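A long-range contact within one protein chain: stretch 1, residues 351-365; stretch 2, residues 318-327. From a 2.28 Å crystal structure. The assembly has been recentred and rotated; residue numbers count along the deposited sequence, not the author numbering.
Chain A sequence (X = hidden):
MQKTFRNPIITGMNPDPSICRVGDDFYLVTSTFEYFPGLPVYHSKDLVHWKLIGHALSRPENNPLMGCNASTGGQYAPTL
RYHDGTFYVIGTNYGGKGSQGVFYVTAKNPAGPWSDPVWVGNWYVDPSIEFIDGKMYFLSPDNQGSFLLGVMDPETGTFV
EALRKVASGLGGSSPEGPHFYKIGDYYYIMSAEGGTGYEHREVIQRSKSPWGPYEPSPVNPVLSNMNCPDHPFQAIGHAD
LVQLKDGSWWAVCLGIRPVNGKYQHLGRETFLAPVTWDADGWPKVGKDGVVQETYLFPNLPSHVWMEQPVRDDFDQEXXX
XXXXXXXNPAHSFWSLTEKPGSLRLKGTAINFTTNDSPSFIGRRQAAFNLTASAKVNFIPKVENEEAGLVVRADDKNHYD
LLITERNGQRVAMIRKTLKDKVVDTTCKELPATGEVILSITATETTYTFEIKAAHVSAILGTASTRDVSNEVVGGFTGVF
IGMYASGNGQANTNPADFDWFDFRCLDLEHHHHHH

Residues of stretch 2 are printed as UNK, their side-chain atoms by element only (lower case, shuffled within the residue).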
# COMPACT_ATOMS: atom_id res chain seq x y z
N ASN A 351 -18.96 1.23 12.74
CA ASN A 351 -18.29 2.38 12.11
C ASN A 351 -16.76 2.22 12.28
O ASN A 351 -16.28 1.10 12.49
CB ASN A 351 -18.85 3.73 12.62
CG ASN A 351 -18.67 3.95 14.12
OD1 ASN A 351 -17.76 3.41 14.76
ND2 ASN A 351 -19.54 4.78 14.69
N PHE A 352 -15.98 3.30 12.16
CA PHE A 352 -14.51 3.21 12.27
C PHE A 352 -14.00 3.04 13.71
O PHE A 352 -12.87 2.59 13.91
CB PHE A 352 -13.84 4.44 11.64
CG PHE A 352 -14.21 4.67 10.20
CD1 PHE A 352 -13.81 3.77 9.21
CD2 PHE A 352 -14.94 5.79 9.82
CE1 PHE A 352 -14.14 3.97 7.88
CE2 PHE A 352 -15.28 6.00 8.48
CZ PHE A 352 -14.88 5.09 7.51
N THR A 353 -14.83 3.39 14.69
CA THR A 353 -14.46 3.42 16.11
C THR A 353 -14.12 2.06 16.73
O THR A 353 -13.59 2.02 17.84
CB THR A 353 -15.58 4.07 16.95
OG1 THR A 353 -16.12 5.20 16.25
CG2 THR A 353 -15.08 4.53 18.33
N THR A 354 -14.45 0.95 16.06
CA THR A 354 -13.97 -0.37 16.46
C THR A 354 -12.89 -0.88 15.51
O THR A 354 -12.69 -0.34 14.43
CB THR A 354 -15.10 -1.42 16.51
OG1 THR A 354 -15.70 -1.55 15.21
CG2 THR A 354 -16.16 -1.03 17.54
N ASN A 355 -12.23 -1.95 15.93
CA ASN A 355 -11.27 -2.67 15.09
C ASN A 355 -11.89 -3.96 14.53
O ASN A 355 -11.47 -5.07 14.86
CB ASN A 355 -9.99 -2.97 15.90
CG ASN A 355 -9.18 -1.72 16.23
OD1 ASN A 355 -9.55 -0.60 15.89
ND2 ASN A 355 -8.05 -1.93 16.90
N ASP A 356 -12.92 -3.82 13.70
CA ASP A 356 -13.29 -4.89 12.77
C ASP A 356 -13.60 -4.24 11.42
O ASP A 356 -12.88 -3.31 11.05
CB ASP A 356 -14.38 -5.85 13.33
CG ASP A 356 -15.66 -5.15 13.68
OD1 ASP A 356 -15.65 -3.92 13.88
OD2 ASP A 356 -16.68 -5.87 13.76
N SER A 357 -14.61 -4.69 10.67
CA SER A 357 -14.76 -4.29 9.27
C SER A 357 -16.05 -3.51 9.02
O SER A 357 -17.12 -4.12 8.85
CB SER A 357 -14.68 -5.52 8.37
OG SER A 357 -14.58 -5.14 7.01
N PRO A 358 -15.95 -2.16 8.97
CA PRO A 358 -17.10 -1.36 8.57
C PRO A 358 -17.42 -1.52 7.08
O PRO A 358 -16.55 -1.90 6.30
CB PRO A 358 -16.65 0.07 8.87
CG PRO A 358 -15.17 0.04 8.88
CD PRO A 358 -14.73 -1.36 9.11
N SER A 359 -18.66 -1.24 6.70
CA SER A 359 -19.07 -1.29 5.29
C SER A 359 -18.42 -0.13 4.48
O SER A 359 -19.03 0.90 4.19
CB SER A 359 -20.60 -1.27 5.18
OG SER A 359 -21.18 -2.24 6.05
N PHE A 360 -17.15 -0.34 4.15
CA PHE A 360 -16.32 0.63 3.46
C PHE A 360 -15.64 -0.12 2.32
O PHE A 360 -15.16 -1.23 2.52
CB PHE A 360 -15.26 1.20 4.41
CG PHE A 360 -14.21 2.06 3.73
CD1 PHE A 360 -13.08 1.48 3.15
CD2 PHE A 360 -14.34 3.43 3.71
CE1 PHE A 360 -12.13 2.25 2.54
CE2 PHE A 360 -13.38 4.22 3.10
CZ PHE A 360 -12.27 3.63 2.51
N ILE A 361 -15.63 0.49 1.14
CA ILE A 361 -14.93 -0.04 -0.02
C ILE A 361 -14.26 1.15 -0.71
O ILE A 361 -14.93 2.08 -1.18
CB ILE A 361 -15.87 -0.77 -1.01
CG1 ILE A 361 -16.68 -1.84 -0.25
CG2 ILE A 361 -15.07 -1.40 -2.15
CD1 ILE A 361 -17.51 -2.78 -1.11
N GLY A 362 -12.94 1.13 -0.75
CA GLY A 362 -12.20 2.28 -1.25
C GLY A 362 -10.98 1.94 -2.05
O GLY A 362 -10.65 0.77 -2.26
N ARG A 363 -10.30 2.99 -2.50
CA ARG A 363 -9.07 2.82 -3.22
C ARG A 363 -8.08 3.91 -2.89
O ARG A 363 -8.45 5.02 -2.50
CB ARG A 363 -9.34 2.72 -4.71
CG ARG A 363 -9.66 4.02 -5.42
CD ARG A 363 -9.43 3.86 -6.91
NE ARG A 363 -10.60 3.33 -7.60
CZ ARG A 363 -10.65 3.06 -8.89
NH1 ARG A 363 -9.59 3.25 -9.67
NH2 ARG A 363 -11.77 2.59 -9.42
N ARG A 364 -6.81 3.57 -3.09
CA ARG A 364 -5.69 4.45 -2.84
C ARG A 364 -5.81 5.76 -3.63
O ARG A 364 -6.09 5.73 -4.83
CB ARG A 364 -4.39 3.76 -3.26
CG ARG A 364 -3.99 2.56 -2.43
CD ARG A 364 -3.10 1.63 -3.23
NE ARG A 364 -2.67 0.45 -2.47
CZ ARG A 364 -3.43 -0.61 -2.16
NH1 ARG A 364 -4.71 -0.68 -2.52
NH2 ARG A 364 -2.89 -1.62 -1.46
N GLN A 365 -5.60 6.89 -2.96
CA GLN A 365 -5.45 8.16 -3.69
C GLN A 365 -4.08 8.16 -4.40
O GLN A 365 -3.04 8.40 -3.79
CB GLN A 365 -5.59 9.36 -2.77
CG GLN A 365 -5.76 10.65 -3.55
CD GLN A 365 -5.73 11.88 -2.68
OE1 GLN A 365 -6.07 11.82 -1.51
NE2 GLN A 365 -5.33 13.02 -3.26
N UNK A 318 -17.78 -9.57 -10.79
CA UNK A 318 -16.46 -9.48 -10.16
C UNK A 318 -16.02 -8.04 -9.87
O UNK A 318 -15.95 -7.21 -10.77
c UNK A 318 -14.03 -10.17 -10.36
o UNK A 318 -15.79 -11.55 -11.25
c UNK A 318 -15.40 -10.19 -11.03
N UNK A 319 -15.69 -7.78 -8.60
CA UNK A 319 -15.25 -6.47 -8.13
C UNK A 319 -13.83 -6.20 -8.61
O UNK A 319 -12.96 -7.08 -8.53
c UNK A 319 -15.16 -5.06 -5.89
c UNK A 319 -15.29 -6.42 -6.60
c UNK A 319 -16.38 -4.18 -6.14
c UNK A 319 -14.98 -5.27 -4.39
N UNK A 320 -13.60 -4.98 -9.11
CA UNK A 320 -12.30 -4.55 -9.57
C UNK A 320 -11.23 -4.67 -8.50
O UNK A 320 -11.48 -4.39 -7.32
N UNK A 321 -10.04 -5.08 -8.93
CA UNK A 321 -8.93 -5.43 -8.03
C UNK A 321 -8.44 -4.27 -7.17
O UNK A 321 -7.94 -4.51 -6.08
c UNK A 321 -8.18 -8.48 -8.44
c UNK A 321 -7.76 -6.02 -8.85
c UNK A 321 -6.88 -7.76 -10.45
c UNK A 321 -8.01 -7.39 -9.50
N UNK A 322 -8.61 -3.03 -7.65
CA UNK A 322 -8.23 -1.81 -6.93
C UNK A 322 -9.10 -1.59 -5.67
O UNK A 322 -8.66 -0.91 -4.73
o UNK A 322 -7.77 -0.56 -10.17
c UNK A 322 -7.33 -0.54 -9.00
c UNK A 322 -8.33 -0.55 -7.83
o UNK A 322 -6.11 -0.48 -8.77
N UNK A 323 -10.33 -2.12 -5.67
CA UNK A 323 -11.25 -1.94 -4.53
C UNK A 323 -10.74 -2.66 -3.29
O UNK A 323 -10.22 -3.78 -3.37
c UNK A 323 -13.52 -0.00 -5.67
c UNK A 323 -14.05 0.51 -6.87
c UNK A 323 -13.69 2.19 -4.72
c UNK A 323 -12.68 -2.34 -4.87
c UNK A 323 -14.40 1.85 -7.01
c UNK A 323 -14.22 2.68 -5.93
n UNK A 323 -14.12 -0.53 -7.76
c UNK A 323 -13.34 0.86 -4.58
c UNK A 323 -13.64 -1.66 -7.16
c UNK A 323 -13.28 -1.39 -5.87
N UNK A 324 -10.88 -1.98 -2.16
CA UNK A 324 -10.19 -2.35 -0.93
C UNK A 324 -11.08 -2.18 0.30
O UNK A 324 -11.82 -1.19 0.41
c UNK A 324 -8.00 -2.06 0.26
o UNK A 324 -8.21 -1.42 -2.02
c UNK A 324 -8.92 -1.48 -0.77
N UNK A 325 -10.97 -3.12 1.23
CA UNK A 325 -11.76 -3.17 2.47
C UNK A 325 -10.88 -2.92 3.69
O UNK A 325 -9.66 -3.03 3.62
c UNK A 325 -13.24 -4.94 1.45
c UNK A 325 -12.67 -5.50 0.31
c UNK A 325 -15.40 -5.09 0.39
c UNK A 325 -14.81 -5.64 -0.75
c UNK A 325 -13.45 -5.85 -0.80
c UNK A 325 -12.39 -4.56 2.61
c UNK A 325 -14.61 -4.74 1.49
N UNK A 326 -11.52 -2.58 4.80
CA UNK A 326 -10.86 -2.45 6.10
C UNK A 326 -11.01 -3.76 6.91
O UNK A 326 -12.13 -4.18 7.22
c UNK A 326 -10.76 -1.21 8.27
c UNK A 326 -11.95 1.26 6.75
c UNK A 326 -11.45 -1.28 6.91
c UNK A 326 -11.28 0.04 6.13
N UNK A 327 -9.88 -4.41 7.22
CA UNK A 327 -9.84 -5.71 7.92
C UNK A 327 -10.63 -6.77 7.15
O UNK A 327 -10.72 -6.66 5.93
n UNK A 327 -8.81 -1.04 12.63
c UNK A 327 -9.50 -2.04 12.10
n UNK A 327 -9.01 -3.29 12.16
c UNK A 327 -9.66 -4.46 11.57
c UNK A 327 -9.48 -4.46 10.06
n UNK A 327 -10.68 -1.79 11.53
c UNK A 327 -10.27 -5.56 9.37
O HOH W 1 -6.27 0.53 -4.45
O HOH W 2 -14.35 -2.76 5.08
O HOH W 3 -12.16 0.77 11.36

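Position 318 has three side-chain atoms, one carbon bearing an oxygen and a second carbon; the branched hydroxyl makes it Thr-318, which lies out of reach of stretch 1. Position 319 carries four carbons forked at the second, its CB points toward stretch 1, and one terminal carbon lies 4.5 Å from CG2 of Ile-361. This is Leu-319, and that carbon is CD2. Position 320 has no side-chain atoms and is Gly-320. It opens a type I turn closed by the backbone bond from N of position 323 to its O (3.0 Å). Position 321 again shows four carbons forked at the second, exposed and without contact: Leu-321.

At position 322 two carbons end in two oxygens, a carboxylate. One oxygen stands 4.3 Å from Arg-363 NH1, but well out of the guanidinium plane, so the charges are near without forming a salt bridge. This is Asp-322, and the oxygen is OD2.

Position 323 bears one carbon and a fused five- and six-membered ring system with a single nitrogen. The guanidinium of Arg-363 lies over the ring face, with CZ 4.8 Å from the six-membered ring centroid and 25° off its normal, a cation-pi contact. Ile-361 CG2 packs 3.7 Å from CB of position 323. Only tryptophan has such rings: Trp-323.

Position 324 has three side-chain atoms, one carbon carrying an oxygen and a second carbon; the oxygen lies 3.6 Å from Arg-364 NH1, at the edge of that guanidinium. It is Thr-324. Its OG1 donates to Asp-322 O (2.8 Å), a bond within stretch 2. Position 325 has one carbon and a six-carbon ring without oxygen; a ring carbon lies 3.5 Å from Ile-361 CD1. This is Phe-325, and the carbon is CE2.

Position 326 has four carbons forked at the first, one arm two carbons long. The end of that arm sits over the Phe-360 ring, 4.2 Å from the centroid, and meets the edge of Phe-352 at CE1 (3.7 Å). This is Ile-326, the atom CD1. Position 327 has three carbons, a nitrogen and a carbon carrying two more nitrogens, one of which donates to Asp-356 O at 2.7 Å and 145°: Arg-327, through NH1.

The contact is built on one antiparallel bridge. Gly-362 N donates to Thr-324 O (2.8 Å, 167°), while the return bond from Thr-324 N to Gly-362 O, also 2.8 Å, is weak because its angle is 119°. A CB on Gly-362 would fall 2.7 Å from Phe-360 CZ, so the bare backbone accommodates that ring. Farther along, Ser-357 OG donates to Ile-326 O (2.6 Å), and water 2 accepts from Ile-326 N (2.8 Å) and donates to Ser-357 OG (3.1 Å), bridging the two stretches. Apolar packing around Ile-361 and Ile-326, together with the covered Arg-363 and Arg-327, makes up much of the contact, which buries 882 Å² summed over both sides.

Stretch 2, residues 318-327: TLGLDWTFIR
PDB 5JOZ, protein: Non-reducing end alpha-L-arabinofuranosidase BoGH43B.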